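Local structure of Mll2253 protein (Mesorhizobium loti, 3Q63) at residues B[35-40]-B[126-131]; B[41-46]-B[63-68]. The protein is of unknown function but belongs to the AHA1 family and has the Bet v 1-like fold, which commonly encloses a pocket for hydrophobic ligands. One frame throughout, in Å; residues are numbered along the deposited sequence.

In the fold
Both contacts lie within the single AHA1-like domain, an antiparallel sheet packed with the long C-terminal helix 118-141 and the short helices 21-29 and 31-37. The centres of contacts 1 and 2 are about 16 Å apart, on opposite sides of the chain's centre. Residues 35-40 run directly into 41-46, so one continuous piece of chain serves both: contact 1 joins the end of helix 31-37 to helix 118-141, and contact 2 lays the loop after strand 40-41 against strand 60-69. In sequence, both segments of contact 2 fall between those of contact 1. The chain leaving helix 31-37 thus packs on the long helix, passes through the short edge strand 40-41, and then meets inner strand 60-69.

Contact 1: residues B[35-40]-B[126-131]; sequences EEWLMK and MGWPQF
Leu38 and Phe131 form a CH-pi contact: methyl CD1 of Leu38 sits over the middle of the Phe131 ring, 3.5 Å from the ring centroid and only 6° off the ring normal. The six ring carbons are at nearly equal distances from this methyl, so it does not favour one rim. CG of Leu38 is anti to the backbone N (chi1 -170°), and chi2 of 63° then sets CD1 over the ring. Further apolar contacts flank the pair. The selenomethionine Met39, its chain bent at the selenium, brings its terminal methyl CE to 3.9 Å from CZ of Phe131. Trp37 crosses Phe131 at about a right angle, with CB of Phe131 at the indole edge, 4.0 Å from Trp37 CE3. The same benzo edge meets the second tryptophan, Trp37 CZ3 lying 4.1 Å from Trp128 CZ3. Within the helix, CD2 of Phe131 lies over one face of Trp128, offset toward the rim. Backbone oxygens also border the aromatic groups: Trp37 O is 3.4 Å from CD1 of Phe131, and Phe131 O is 3.8 Å from CE3 of Trp37. Both indole N-H groups bond outside the contact, Trp37 NE1 to Ala27 O and Trp128 NE1 to Gln110 OE1, which ties the two rings to helix 21-29 and strand 103-113. Leu38 and Met39 also touch Ile53 of strand 50-54. The junction between helix 118-141 and the end of helix 31-37 with the residues after it therefore rests mainly on shape and dispersion between apolar side chains, while the buried indole nitrogens are satisfied by neighbouring parts of the fold.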
ATOM      1  N   GLU B  35      10.804   7.225   1.884  1.00 17.86           N
ATOM      2  CA  GLU B  35      10.403   6.294   0.842  1.00 20.69           C
ATOM      3  C   GLU B  35      11.031   4.910   1.012  1.00 21.24           C
ATOM      4  O   GLU B  35      10.481   3.908   0.550  1.00 19.98           O
ATOM      5  CB  GLU B  35      10.772   6.852  -0.534  1.00 22.60           C
ATOM      6  CG  GLU B  35      10.341   5.955  -1.683  1.00 26.32           C
ATOM      7  CD  GLU B  35      10.836   6.451  -3.025  1.00 28.93           C
ATOM      8  OE1 GLU B  35      10.571   7.622  -3.360  1.00 29.70           O
ATOM      9  OE2 GLU B  35      11.491   5.665  -3.746  1.00 32.63           O
ATOM     10  N   GLU B  36      12.168   4.859   1.697  1.00 20.49           N
ATOM     11  CA  GLU B  36      12.896   3.615   1.918  1.00 22.02           C
ATOM     12  C   GLU B  36      12.206   2.665   2.900  1.00 21.83           C
ATOM     13  O   GLU B  36      12.250   1.452   2.720  1.00 21.96           O
ATOM     14  CB  GLU B  36      14.309   3.941   2.411  1.00 25.64           C
ATOM     15  CG  GLU B  36      15.381   3.016   1.888  1.00 30.03           C
ATOM     16  CD  GLU B  36      15.362   2.902   0.372  1.00 32.28           C
ATOM     17  OE1 GLU B  36      15.502   3.939  -0.314  1.00 34.28           O
ATOM     18  OE2 GLU B  36      15.191   1.770  -0.132  1.00 32.54           O
ATOM     19  N   TRP B  37      11.581   3.207   3.941  1.00 21.22           N
ATOM     20  CA  TRP B  37      10.900   2.363   4.918  1.00 19.55           C
ATOM     21  C   TRP B  37       9.390   2.517   4.855  1.00 19.72           C
ATOM     22  O   TRP B  37       8.649   1.644   5.307  1.00 21.32           O
ATOM     23  CB  TRP B  37      11.377   2.664   6.342  1.00 18.12           C
ATOM     24  CG  TRP B  37      11.183   4.083   6.783  1.00 17.41           C
ATOM     25  CD1 TRP B  37      12.046   5.127   6.591  1.00 14.82           C
ATOM     26  CD2 TRP B  37      10.050   4.622   7.474  1.00 18.52           C
ATOM     27  NE1 TRP B  37      11.521   6.280   7.118  1.00 14.04           N
ATOM     28  CE2 TRP B  37      10.298   6.001   7.667  1.00 17.17           C
ATOM     29  CE3 TRP B  37       8.849   4.078   7.947  1.00 19.12           C
ATOM     30  CZ2 TRP B  37       9.391   6.842   8.311  1.00 17.30           C
ATOM     31  CZ3 TRP B  37       7.941   4.921   8.592  1.00 20.64           C
ATOM     32  CH2 TRP B  37       8.221   6.288   8.767  1.00 20.95           C
ATOM     33  N   LEU B  38       8.931   3.630   4.297  1.00 17.70           N
ATOM     34  CA  LEU B  38       7.503   3.872   4.180  1.00 18.86           C
ATOM     35  C   LEU B  38       7.124   3.713   2.709  1.00 17.47           C
ATOM     36  O   LEU B  38       6.878   2.598   2.250  1.00 17.89           O
ATOM     37  CB  LEU B  38       7.173   5.274   4.688  1.00 18.46           C
ATOM     38  CG  LEU B  38       5.692   5.579   4.857  1.00 23.48           C
ATOM     39  CD1 LEU B  38       5.074   4.662   5.920  1.00 23.91           C
ATOM     40  CD2 LEU B  38       5.539   7.025   5.253  1.00 21.88           C
HETATM   41  N   MSE B  39       7.081   4.823   1.976  1.00 17.20           N
HETATM   42  CA  MSE B  39       6.780   4.802   0.545  1.00 18.61           C
HETATM   43  C   MSE B  39       6.895   6.200  -0.052  1.00 19.44           C
HETATM   44  O   MSE B  39       7.160   7.172   0.659  1.00 19.33           O
HETATM   45  CB  MSE B  39       5.375   4.234   0.285  1.00 20.91           C
HETATM   46  CG  MSE B  39       4.229   5.134   0.719  1.00 22.73           C
HETATM   47 SE   MSE B  39       2.497   4.232   0.707  1.00 32.49          SE
HETATM   48  CE  MSE B  39       2.487   3.521   2.511  1.00 23.98           C
ATOM     49  N   LYS B  40       6.710   6.271  -1.368  1.00 20.20           N
ATOM     50  CA  LYS B  40       6.769   7.505  -2.142  1.00 20.30           C
ATOM     51  C   LYS B  40       6.072   8.639  -1.402  1.00 20.05           C
ATOM     52  O   LYS B  40       4.972   8.465  -0.880  1.00 17.18           O
ATOM     53  CB  LYS B  40       6.084   7.288  -3.490  1.00 23.25           C
ATOM     54  CG  LYS B  40       6.712   8.010  -4.670  1.00 27.91           C
ATOM     55  CD  LYS B  40       6.730   9.511  -4.505  1.00 30.98           C
ATOM     56  CE  LYS B  40       7.241  10.180  -5.783  1.00 35.09           C
ATOM     57  NZ  LYS B  40       6.387   9.847  -6.966  1.00 34.00           N
HETATM   58  N   MSE B 126      -0.810  -3.715  13.030  1.00 35.76           N
HETATM   59  CA  MSE B 126       0.215  -4.616  12.530  1.00 38.61           C
HETATM   60  C   MSE B 126       0.961  -3.991  11.357  1.00 35.93           C
HETATM   61  O   MSE B 126       2.002  -4.494  10.936  1.00 35.64           O
HETATM   62  CB  MSE B 126      -0.399  -5.954  12.126  1.00 45.22           C
HETATM   63  CG  MSE B 126      -1.429  -5.861  11.029  1.00 53.55           C
HETATM   64 SE   MSE B 126      -2.385  -7.533  10.832  1.00 67.62          SE
HETATM   65  CE  MSE B 126      -0.901  -8.640  10.286  1.00 62.35           C
ATOM     66  N   GLY B 127       0.436  -2.878  10.852  1.00 31.63           N
ATOM     67  CA  GLY B 127       1.075  -2.203   9.739  1.00 28.05           C
ATOM     68  C   GLY B 127       2.288  -1.402  10.179  1.00 26.41           C
ATOM     69  O   GLY B 127       3.323  -1.411   9.510  1.00 24.74           O
ATOM     70  N   TRP B 128       2.171  -0.711  11.309  1.00 22.28           N
ATOM     71  CA  TRP B 128       3.281   0.097  11.808  1.00 21.22           C
ATOM     72  C   TRP B 128       4.504  -0.719  12.222  1.00 21.38           C
ATOM     73  O   TRP B 128       5.637  -0.290  12.013  1.00 20.52           O
ATOM     74  CB  TRP B 128       2.811   1.001  12.954  1.00 18.16           C
ATOM     75  CG  TRP B 128       2.155   2.238  12.429  1.00 17.71           C
ATOM     76  CD1 TRP B 128       0.815   2.517  12.401  1.00 16.06           C
ATOM     77  CD2 TRP B 128       2.806   3.319  11.753  1.00 17.54           C
ATOM     78  NE1 TRP B 128       0.592   3.705  11.744  1.00 15.06           N
ATOM     79  CE2 TRP B 128       1.796   4.220  11.336  1.00 17.79           C
ATOM     80  CE3 TRP B 128       4.147   3.616  11.458  1.00 18.18           C
ATOM     81  CZ2 TRP B 128       2.086   5.397  10.633  1.00 18.47           C
ATOM     82  CZ3 TRP B 128       4.435   4.789  10.759  1.00 17.21           C
ATOM     83  CH2 TRP B 128       3.405   5.663  10.356  1.00 19.67           C
ATOM     84  N   PRO B 129       4.291  -1.899  12.826  1.00 22.64           N
ATOM     85  CA  PRO B 129       5.424  -2.732  13.234  1.00 23.83           C
ATOM     86  C   PRO B 129       6.249  -3.104  11.995  1.00 24.66           C
ATOM     87  O   PRO B 129       7.476  -3.219  12.062  1.00 23.57           O
ATOM     88  CB  PRO B 129       4.739  -3.935  13.876  1.00 24.65           C
ATOM     89  CG  PRO B 129       3.528  -3.309  14.507  1.00 23.20           C
ATOM     90  CD  PRO B 129       3.033  -2.421  13.388  1.00 23.30           C
ATOM     91  N   GLN B 130       5.566  -3.285  10.867  1.00 25.00           N
ATOM     92  CA  GLN B 130       6.232  -3.621   9.612  1.00 25.56           C
ATOM     93  C   GLN B 130       7.037  -2.414   9.123  1.00 23.58           C
ATOM     94  O   GLN B 130       8.166  -2.559   8.672  1.00 24.50           O
ATOM     95  CB  GLN B 130       5.200  -4.029   8.552  1.00 30.60           C
ATOM     96  CG  GLN B 130       4.331  -5.216   8.970  1.00 34.70           C
ATOM     97  CD  GLN B 130       3.172  -5.465   8.022  1.00 37.88           C
ATOM     98  OE1 GLN B 130       2.354  -4.573   7.770  1.00 40.03           O
ATOM     99  NE2 GLN B 130       3.084  -6.687   7.499  1.00 41.07           N
ATOM    100  N   PHE B 131       6.457  -1.222   9.218  1.00 21.50           N
ATOM    101  CA  PHE B 131       7.158  -0.017   8.783  1.00 20.97           C
ATOM    102  C   PHE B 131       8.405   0.213   9.644  1.00 21.25           C
ATOM    103  O   PHE B 131       9.478   0.521   9.122  1.00 21.39           O
ATOM    104  CB  PHE B 131       6.246   1.213   8.864  1.00 19.27           C
ATOM    105  CG  PHE B 131       5.180   1.268   7.793  1.00 19.98           C
ATOM    106  CD1 PHE B 131       5.482   0.987   6.462  1.00 19.84           C
ATOM    107  CD2 PHE B 131       3.884   1.664   8.111  1.00 21.68           C
ATOM    108  CE1 PHE B 131       4.513   1.104   5.465  1.00 21.48           C
ATOM    109  CE2 PHE B 131       2.903   1.786   7.122  1.00 22.83           C
ATOM    110  CZ  PHE B 131       3.221   1.505   5.795  1.00 23.42           C
TER

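Contact 2: residues B[41-46]-B[63-68]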
ATOM      1  N   ASN B  41       6.702   9.808  -1.376  1.00 17.79           N
ATOM      2  CA  ASN B  41       6.133  10.942  -0.672  1.00 15.76           C
ATOM      3  C   ASN B  41       6.836  12.232  -1.044  1.00 16.50           C
ATOM      4  O   ASN B  41       7.937  12.214  -1.595  1.00 15.63           O
ATOM      5  CB  ASN B  41       6.307  10.754   0.826  1.00 15.65           C
ATOM      6  CG  ASN B  41       7.763  10.831   1.241  1.00 14.95           C
ATOM      7  OD1 ASN B  41       8.531   9.885   1.044  1.00 17.29           O
ATOM      8  ND2 ASN B  41       8.160  11.974   1.796  1.00 13.72           N
ATOM      9  N   ASP B  42       6.187  13.348  -0.722  1.00 16.98           N
ATOM     10  CA  ASP B  42       6.743  14.677  -0.960  1.00 19.21           C
ATOM     11  C   ASP B  42       6.670  15.470   0.345  1.00 17.71           C
ATOM     12  O   ASP B  42       6.258  16.629   0.370  1.00 16.88           O
ATOM     13  CB  ASP B  42       5.986  15.409  -2.082  1.00 20.21           C
ATOM     14  CG  ASP B  42       4.476  15.454  -1.861  1.00 24.13           C
ATOM     15  OD1 ASP B  42       3.836  16.384  -2.396  1.00 24.68           O
ATOM     16  OD2 ASP B  42       3.926  14.565  -1.180  1.00 25.56           O
ATOM     17  N   PHE B  43       7.084  14.816   1.427  1.00 17.12           N
ATOM     18  CA  PHE B  43       7.099  15.400   2.764  1.00 19.59           C
ATOM     19  C   PHE B  43       8.052  16.595   2.880  1.00 19.02           C
ATOM     20  O   PHE B  43       9.025  16.698   2.143  1.00 17.16           O
ATOM     21  CB  PHE B  43       7.531  14.332   3.781  1.00 18.31           C
ATOM     22  CG  PHE B  43       7.750  14.865   5.169  1.00 18.78           C
ATOM     23  CD1 PHE B  43       6.680  15.005   6.047  1.00 17.14           C
ATOM     24  CD2 PHE B  43       9.021  15.270   5.586  1.00 18.87           C
ATOM     25  CE1 PHE B  43       6.867  15.544   7.316  1.00 18.85           C
ATOM     26  CE2 PHE B  43       9.218  15.814   6.858  1.00 19.93           C
ATOM     27  CZ  PHE B  43       8.137  15.951   7.727  1.00 18.97           C
ATOM     28  N   LYS B  44       7.748  17.494   3.809  1.00 22.29           N
ATOM     29  CA  LYS B  44       8.580  18.662   4.096  1.00 24.82           C
ATOM     30  C   LYS B  44       8.346  18.990   5.560  1.00 25.51           C
ATOM     31  O   LYS B  44       7.204  19.091   6.000  1.00 25.76           O
ATOM     32  CB  LYS B  44       8.197  19.869   3.241  1.00 26.68           C
ATOM     33  CG  LYS B  44       8.673  19.794   1.805  1.00 32.01           C
ATOM     34  CD  LYS B  44       9.395  21.074   1.382  1.00 35.39           C
ATOM     35  CE  LYS B  44      10.669  21.309   2.194  1.00 38.08           C
ATOM     36  NZ  LYS B  44      10.411  21.632   3.630  1.00 39.84           N
ATOM     37  N   PRO B  45       9.430  19.141   6.337  1.00 26.85           N
ATOM     38  CA  PRO B  45       9.388  19.455   7.772  1.00 26.68           C
ATOM     39  C   PRO B  45       8.887  20.864   8.085  1.00 25.49           C
ATOM     40  O   PRO B  45       9.545  21.603   8.817  1.00 25.82           O
ATOM     41  CB  PRO B  45      10.845  19.288   8.211  1.00 26.95           C
ATOM     42  CG  PRO B  45      11.427  18.369   7.200  1.00 28.36           C
ATOM     43  CD  PRO B  45      10.804  18.827   5.912  1.00 26.46           C
ATOM     44  N   ALA B  46       7.742  21.243   7.534  1.00 23.54           N
ATOM     45  CA  ALA B  46       7.194  22.570   7.791  1.00 22.71           C
ATOM     46  C   ALA B  46       5.721  22.475   8.154  1.00 22.24           C
ATOM     47  O   ALA B  46       4.935  21.852   7.440  1.00 20.98           O
ATOM     48  CB  ALA B  46       7.375  23.468   6.572  1.00 22.39           C
ATOM     49  N   CYS B  63      -1.875  14.097   3.355  1.00 17.06           N
ATOM     50  CA  CYS B  63      -1.311  14.487   4.643  1.00 17.44           C
ATOM     51  C   CYS B  63      -0.978  15.967   4.778  1.00 18.81           C
ATOM     52  O   CYS B  63      -0.795  16.681   3.787  1.00 16.39           O
ATOM     53  CB  CYS B  63      -0.028  13.701   4.919  1.00 18.00           C
ATOM     54  SG  CYS B  63      -0.087  11.954   4.541  1.00 21.90           S
ATOM     55  N   GLU B  64      -0.878  16.405   6.027  1.00 15.93           N
ATOM     56  CA  GLU B  64      -0.545  17.781   6.338  1.00 18.89           C
ATOM     57  C   GLU B  64       0.319  17.799   7.593  1.00 17.58           C
ATOM     58  O   GLU B  64      -0.025  17.167   8.589  1.00 17.75           O
ATOM     59  CB  GLU B  64      -1.816  18.586   6.588  1.00 20.30           C
ATOM     60  CG  GLU B  64      -1.557  20.066   6.775  1.00 24.89           C
ATOM     61  CD  GLU B  64      -2.642  20.751   7.578  1.00 25.39           C
ATOM     62  OE1 GLU B  64      -3.813  20.333   7.470  1.00 26.24           O
ATOM     63  OE2 GLU B  64      -2.321  21.716   8.308  1.00 27.26           O
ATOM     64  N   VAL B  65       1.439  18.507   7.547  1.00 16.10           N
ATOM     65  CA  VAL B  65       2.305  18.591   8.717  1.00 14.89           C
ATOM     66  C   VAL B  65       1.599  19.445   9.766  1.00 13.46           C
ATOM     67  O   VAL B  65       1.101  20.528   9.460  1.00 16.62           O
ATOM     68  CB  VAL B  65       3.678  19.202   8.354  1.00 15.54           C
ATOM     69  CG1 VAL B  65       4.573  19.237   9.579  1.00 13.84           C
ATOM     70  CG2 VAL B  65       4.339  18.361   7.255  1.00 15.47           C
ATOM     71  N   LEU B  66       1.541  18.941  10.995  1.00 13.71           N
ATOM     72  CA  LEU B  66       0.872  19.631  12.090  1.00 14.73           C
ATOM     73  C   LEU B  66       1.828  20.194  13.125  1.00 15.36           C
ATOM     74  O   LEU B  66       1.601  21.277  13.646  1.00 13.65           O
ATOM     75  CB  LEU B  66      -0.089  18.680  12.800  1.00 14.36           C
ATOM     76  CG  LEU B  66      -1.234  18.141  11.960  1.00 14.01           C
ATOM     77  CD1 LEU B  66      -2.027  17.152  12.804  1.00 18.39           C
ATOM     78  CD2 LEU B  66      -2.128  19.291  11.488  1.00 17.50           C
ATOM     79  N   ALA B  67       2.880  19.444  13.441  1.00 15.79           N
ATOM     80  CA  ALA B  67       3.845  19.901  14.425  1.00 17.18           C
ATOM     81  C   ALA B  67       5.237  19.392  14.106  1.00 18.41           C
ATOM     82  O   ALA B  67       5.412  18.282  13.595  1.00 17.48           O
ATOM     83  CB  ALA B  67       3.430  19.449  15.821  1.00 17.03           C
ATOM     84  N   VAL B  68       6.235  20.218  14.407  1.00 16.92           N
ATOM     85  CA  VAL B  68       7.613  19.847  14.149  1.00 16.02           C
ATOM     86  C   VAL B  68       8.545  20.383  15.223  1.00 18.73           C
ATOM     87  O   VAL B  68       8.671  21.590  15.405  1.00 17.00           O
ATOM     88  CB  VAL B  68       8.086  20.379  12.790  1.00 16.89           C
ATOM     89  CG1 VAL B  68       9.521  19.948  12.541  1.00 15.32           C
ATOM     90  CG2 VAL B  68       7.177  19.866  11.683  1.00 18.59           C
TER
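Pro45 and Ala46 lie beside segment 63-68 of strand 60-69, with CA atoms 6.6 Å apart for Pro45 and Val68 and 6.4 Å for Ala46 and Val65, the loop turning at Pro45 in an inverse gamma turn. The turn has a weak hydrogen bond from Ala46 N to Lys44 O, while on the strand Leu66 and Ala67 form a classic beta bulge opposite Ser75. Val65 and Val68 both direct their side chains at the loop. Val65 faces the turn: CG2 is 3.2 Å from Lys44 O, and CB is 3.1 Å from Ala46 O, a tight approach of carbon to carbonyl oxygen. CG1, anti to the backbone N (chi1 -178°), also lies near Ala46 O, at 3.4 Å. Phe43 crosses Val65 at about a right angle, its CE1 meeting CG2 of Val65 at 3.8 Å. The Phe43 ring also packs edge-to-face with Phe51 and touches Leu74 and Ile34, which places it between the sheet and helix 31-37. An alanine at Val65 would probably open a gap beside the turn, leaving Phe43 CE1 and Lys44 O without their methyl neighbour. Near the bulge, Val68 packs more loosely against the loop and also touches Trp25 of helix 21-29 and Leu74 of strand 73-77. The contact thus joins the loop between strands 40-41 and 50-54 to an inner strand of the Bet v 1-like sheet, and at the Val68 end both methyls of Val68, CG1 and CG2, stand 4.1 Å from Pro45 O.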